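Local coordinates for protein ORF10 (Moritella marina, PDB 6RIW) that serves as the ketosynthase-chain length factor part of a polyunsaturated fatty acid synthase, probably condensing acyl chains bound to carrier protein, at residues Lys464-Ser476 with Ile748-Tyr762. Residues are numbered along the deposited sequence; the frame is centred on the assembly and turned at random.
Sequences KPREPLAIIGMDS and IVVKPSSQVTAEQVY
Met474 sets its CG beside the backbone N (chi1 -52°) and bends again at chi3 (-64°), which folds CE over one face of the Tyr762 ring, 3.7 Å from the ring centroid. SD follows over the same face in a Met-aromatic contact. Ile472 instead places CG1 between its backbone N and carbonyl carbon (chi1 62°), against Val749 CG1, while CG2 meets Val756 CG1 at 3.7 Å and CD1 rests on the Lys751 chain. Gln760 lies alongside Ile472, pointing the same way.

Strand 469-476, which carries Met474 and Ile472, is the first strand of the second ketosynthase-like unit, in its thiolase fold; it runs antiparallel to strand 748-752, with Ala470 N bonded to Lys751 O at 2.8 Å, and pairs along its other edge with strand 763-772. At Ile472 and Gly473 two residues face Val749 alone, a beta bulge: Ile472 N gives to Val749 O (3.0 Å), and Val749 N to Gly473 O. Here the chain of 748-762 has looped round to the other edge, so Tyr762 N reaches Ile471 O at 2.8 Å. Tyr762 OH and Met474 N share Asp567 OD2. Helix 841-854 packs on Met474 and Ile748.

At the outer end Glu467 OE2 takes two bonds from Ser754: OG on its syn lone pair (2.9 Å), the backbone N (3.2 Å) nearly along the carboxylate C-O line. Beside it Ser753 N donates to Pro468 O, and Ser753 OG bonds Arg764.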
# COMPACT_ATOMS: atom_id res chain seq x y z
N LYS A 464 12.69 -6.63 23.86
CA LYS A 464 12.34 -7.87 24.53
C LYS A 464 12.73 -9.06 23.65
O LYS A 464 12.71 -8.96 22.42
CB LYS A 464 10.84 -7.94 24.82
CG LYS A 464 10.30 -6.76 25.57
CD LYS A 464 9.03 -7.11 26.28
CE LYS A 464 7.82 -6.89 25.42
NZ LYS A 464 7.82 -5.50 24.88
N PRO A 465 13.11 -10.18 24.27
CA PRO A 465 13.41 -11.38 23.48
C PRO A 465 12.17 -11.82 22.72
O PRO A 465 11.04 -11.62 23.16
CB PRO A 465 13.81 -12.42 24.53
CG PRO A 465 14.09 -11.64 25.79
CD PRO A 465 13.22 -10.42 25.72
N ARG A 466 12.39 -12.41 21.54
CA ARG A 466 11.28 -12.91 20.73
C ARG A 466 10.66 -14.15 21.38
O ARG A 466 11.31 -14.86 22.14
CB ARG A 466 11.77 -13.25 19.32
CG ARG A 466 12.65 -14.51 19.34
CD ARG A 466 12.74 -15.19 18.01
NE ARG A 466 11.47 -15.72 17.51
CZ ARG A 466 10.97 -16.92 17.81
NH1 ARG A 466 11.60 -17.75 18.65
NH2 ARG A 466 9.83 -17.30 17.26
N GLU A 467 9.39 -14.39 21.09
CA GLU A 467 8.69 -15.58 21.54
C GLU A 467 7.80 -16.07 20.41
O GLU A 467 7.40 -15.29 19.54
CB GLU A 467 7.80 -15.35 22.77
CG GLU A 467 8.17 -14.23 23.71
CD GLU A 467 7.08 -13.98 24.74
OE1 GLU A 467 7.02 -12.86 25.30
OE2 GLU A 467 6.26 -14.91 24.96
N PRO A 468 7.46 -17.37 20.39
CA PRO A 468 6.42 -17.83 19.46
C PRO A 468 5.15 -17.01 19.61
O PRO A 468 4.85 -16.46 20.67
CB PRO A 468 6.19 -19.29 19.87
CG PRO A 468 7.49 -19.71 20.49
CD PRO A 468 8.03 -18.48 21.18
N LEU A 469 4.41 -16.92 18.52
CA LEU A 469 3.14 -16.23 18.50
C LEU A 469 2.03 -17.24 18.66
O LEU A 469 2.03 -18.27 17.98
CB LEU A 469 2.96 -15.47 17.18
CG LEU A 469 3.87 -14.28 16.94
CD1 LEU A 469 3.79 -13.90 15.47
CD2 LEU A 469 3.43 -13.12 17.82
N ALA A 470 1.06 -16.96 19.52
CA ALA A 470 -0.11 -17.81 19.64
C ALA A 470 -1.24 -17.25 18.79
O ALA A 470 -1.57 -16.08 18.91
CB ALA A 470 -0.56 -17.91 21.10
N ILE A 471 -1.85 -18.09 17.95
CA ILE A 471 -3.04 -17.70 17.20
C ILE A 471 -4.26 -17.98 18.07
O ILE A 471 -4.52 -19.14 18.41
CB ILE A 471 -3.14 -18.47 15.87
CG1 ILE A 471 -1.90 -18.28 15.01
CG2 ILE A 471 -4.43 -18.08 15.13
CD1 ILE A 471 -1.77 -19.24 13.78
N ILE A 472 -4.99 -16.93 18.45
CA ILE A 472 -6.10 -17.04 19.39
C ILE A 472 -7.44 -16.63 18.79
O ILE A 472 -8.47 -16.77 19.46
CB ILE A 472 -5.83 -16.23 20.67
CG1 ILE A 472 -5.70 -14.74 20.34
CG2 ILE A 472 -4.55 -16.70 21.31
CD1 ILE A 472 -5.56 -13.86 21.58
N GLY A 473 -7.48 -16.16 17.55
CA GLY A 473 -8.74 -15.79 16.97
C GLY A 473 -8.57 -15.86 15.47
O GLY A 473 -7.48 -15.52 15.00
N MET A 474 -9.56 -16.36 14.73
CA MET A 474 -9.47 -16.50 13.28
C MET A 474 -10.85 -16.34 12.65
O MET A 474 -11.87 -16.71 13.26
CB MET A 474 -8.90 -17.87 12.84
CG MET A 474 -7.57 -18.28 13.47
SD MET A 474 -6.71 -19.62 12.61
CE MET A 474 -7.84 -20.98 12.81
N ASP A 475 -10.87 -15.84 11.42
CA ASP A 475 -12.05 -15.95 10.56
C ASP A 475 -11.61 -15.95 9.10
O ASP A 475 -10.52 -15.48 8.77
CB ASP A 475 -13.07 -14.83 10.81
CG ASP A 475 -14.42 -15.09 10.10
OD1 ASP A 475 -14.86 -16.27 9.99
OD2 ASP A 475 -15.05 -14.11 9.63
N SER A 476 -12.46 -16.50 8.24
CA SER A 476 -12.08 -16.68 6.84
C SER A 476 -13.31 -16.58 5.95
O SER A 476 -14.39 -17.06 6.30
CB SER A 476 -11.41 -18.04 6.64
OG SER A 476 -12.31 -19.08 6.97
N ILE A 748 -6.44 -13.20 11.45
CA ILE A 748 -6.05 -13.90 12.67
C ILE A 748 -5.68 -12.86 13.72
O ILE A 748 -5.34 -11.72 13.40
CB ILE A 748 -4.86 -14.88 12.47
CG1 ILE A 748 -3.60 -14.15 12.02
CG2 ILE A 748 -5.25 -16.02 11.53
CD1 ILE A 748 -2.35 -15.10 11.93
N VAL A 749 -5.78 -13.26 14.98
CA VAL A 749 -5.33 -12.47 16.11
C VAL A 749 -4.17 -13.23 16.73
O VAL A 749 -4.29 -14.43 16.98
CB VAL A 749 -6.44 -12.25 17.15
CG1 VAL A 749 -5.88 -11.53 18.37
CG2 VAL A 749 -7.64 -11.50 16.55
N VAL A 750 -3.05 -12.54 16.96
CA VAL A 750 -1.89 -13.16 17.56
C VAL A 750 -1.50 -12.38 18.82
O VAL A 750 -1.65 -11.16 18.91
CB VAL A 750 -0.69 -13.27 16.59
CG1 VAL A 750 -1.01 -14.24 15.44
CG2 VAL A 750 -0.25 -11.88 16.04
N LYS A 751 -0.99 -13.12 19.80
CA LYS A 751 -0.38 -12.57 21.01
C LYS A 751 0.87 -13.38 21.30
O LYS A 751 0.99 -14.52 20.85
CB LYS A 751 -1.33 -12.67 22.21
CG LYS A 751 -2.41 -11.58 22.30
CD LYS A 751 -3.15 -11.77 23.65
CE LYS A 751 -4.12 -10.67 23.98
NZ LYS A 751 -4.77 -10.98 25.30
N PRO A 752 1.82 -12.83 22.06
CA PRO A 752 2.97 -13.64 22.49
C PRO A 752 2.49 -14.86 23.26
O PRO A 752 1.50 -14.79 24.00
CB PRO A 752 3.77 -12.68 23.39
CG PRO A 752 3.31 -11.32 23.04
CD PRO A 752 1.86 -11.47 22.63
N SER A 753 3.17 -15.99 23.05
CA SER A 753 2.70 -17.24 23.67
C SER A 753 2.63 -17.12 25.20
O SER A 753 1.78 -17.76 25.83
CB SER A 753 3.62 -18.39 23.25
OG SER A 753 3.45 -19.50 24.11
N SER A 754 3.50 -16.31 25.81
CA SER A 754 3.48 -16.23 27.26
C SER A 754 2.28 -15.48 27.82
O SER A 754 2.04 -15.54 29.03
CB SER A 754 4.76 -15.55 27.75
OG SER A 754 4.77 -14.21 27.29
N GLN A 755 1.48 -14.81 26.98
CA GLN A 755 0.37 -14.00 27.48
C GLN A 755 -1.00 -14.51 27.04
O GLN A 755 -1.96 -13.74 27.03
CB GLN A 755 0.55 -12.54 27.07
CG GLN A 755 1.85 -11.94 27.59
CD GLN A 755 1.91 -11.90 29.12
OE1 GLN A 755 0.89 -11.98 29.80
NE2 GLN A 755 3.12 -11.82 29.66
N VAL A 756 -1.14 -15.80 26.73
CA VAL A 756 -2.45 -16.35 26.39
C VAL A 756 -2.70 -17.53 27.30
O VAL A 756 -1.77 -18.17 27.80
CB VAL A 756 -2.53 -16.80 24.93
CG1 VAL A 756 -2.23 -15.63 23.99
CG2 VAL A 756 -1.56 -17.94 24.69
N THR A 757 -3.97 -17.86 27.48
CA THR A 757 -4.33 -19.08 28.20
C THR A 757 -4.56 -20.23 27.21
O THR A 757 -4.84 -20.03 26.03
CB THR A 757 -5.56 -18.87 29.07
OG1 THR A 757 -6.67 -18.48 28.26
CG2 THR A 757 -5.31 -17.79 30.11
N ALA A 758 -4.44 -21.47 27.73
CA ALA A 758 -4.42 -22.63 26.85
C ALA A 758 -5.70 -22.75 26.03
O ALA A 758 -5.65 -23.10 24.85
CB ALA A 758 -4.19 -23.91 27.67
N GLU A 759 -6.85 -22.41 26.62
CA GLU A 759 -8.09 -22.63 25.88
C GLU A 759 -8.32 -21.60 24.78
O GLU A 759 -9.32 -21.72 24.07
CB GLU A 759 -9.30 -22.66 26.82
CG GLU A 759 -9.65 -21.32 27.46
CD GLU A 759 -8.64 -20.89 28.53
OE1 GLU A 759 -7.85 -21.74 29.03
OE2 GLU A 759 -8.63 -19.69 28.87
N GLN A 760 -7.44 -20.62 24.62
CA GLN A 760 -7.54 -19.65 23.53
C GLN A 760 -6.86 -20.10 22.25
O GLN A 760 -7.14 -19.53 21.19
CB GLN A 760 -6.87 -18.33 23.92
CG GLN A 760 -7.47 -17.64 25.12
CD GLN A 760 -6.89 -16.27 25.25
OE1 GLN A 760 -5.81 -16.08 25.83
NE2 GLN A 760 -7.57 -15.29 24.66
N VAL A 761 -5.92 -21.04 22.32
CA VAL A 761 -4.89 -21.18 21.30
C VAL A 761 -5.32 -22.20 20.25
O VAL A 761 -5.60 -23.36 20.57
CB VAL A 761 -3.55 -21.58 21.93
CG1 VAL A 761 -2.50 -21.76 20.85
CG2 VAL A 761 -3.13 -20.51 22.93
N TYR A 762 -5.38 -21.75 18.99
CA TYR A 762 -5.52 -22.70 17.89
C TYR A 762 -4.21 -23.46 17.69
O TYR A 762 -4.18 -24.69 17.74
CB TYR A 762 -5.92 -21.99 16.59
CG TYR A 762 -7.36 -21.52 16.51
CD1 TYR A 762 -8.36 -22.37 16.06
CD2 TYR A 762 -7.70 -20.21 16.84
CE1 TYR A 762 -9.67 -21.94 15.95
CE2 TYR A 762 -9.01 -19.76 16.73
CZ TYR A 762 -9.99 -20.64 16.27
OH TYR A 762 -11.28 -20.19 16.18
O HOH W 1 -9.68 -16.58 22.46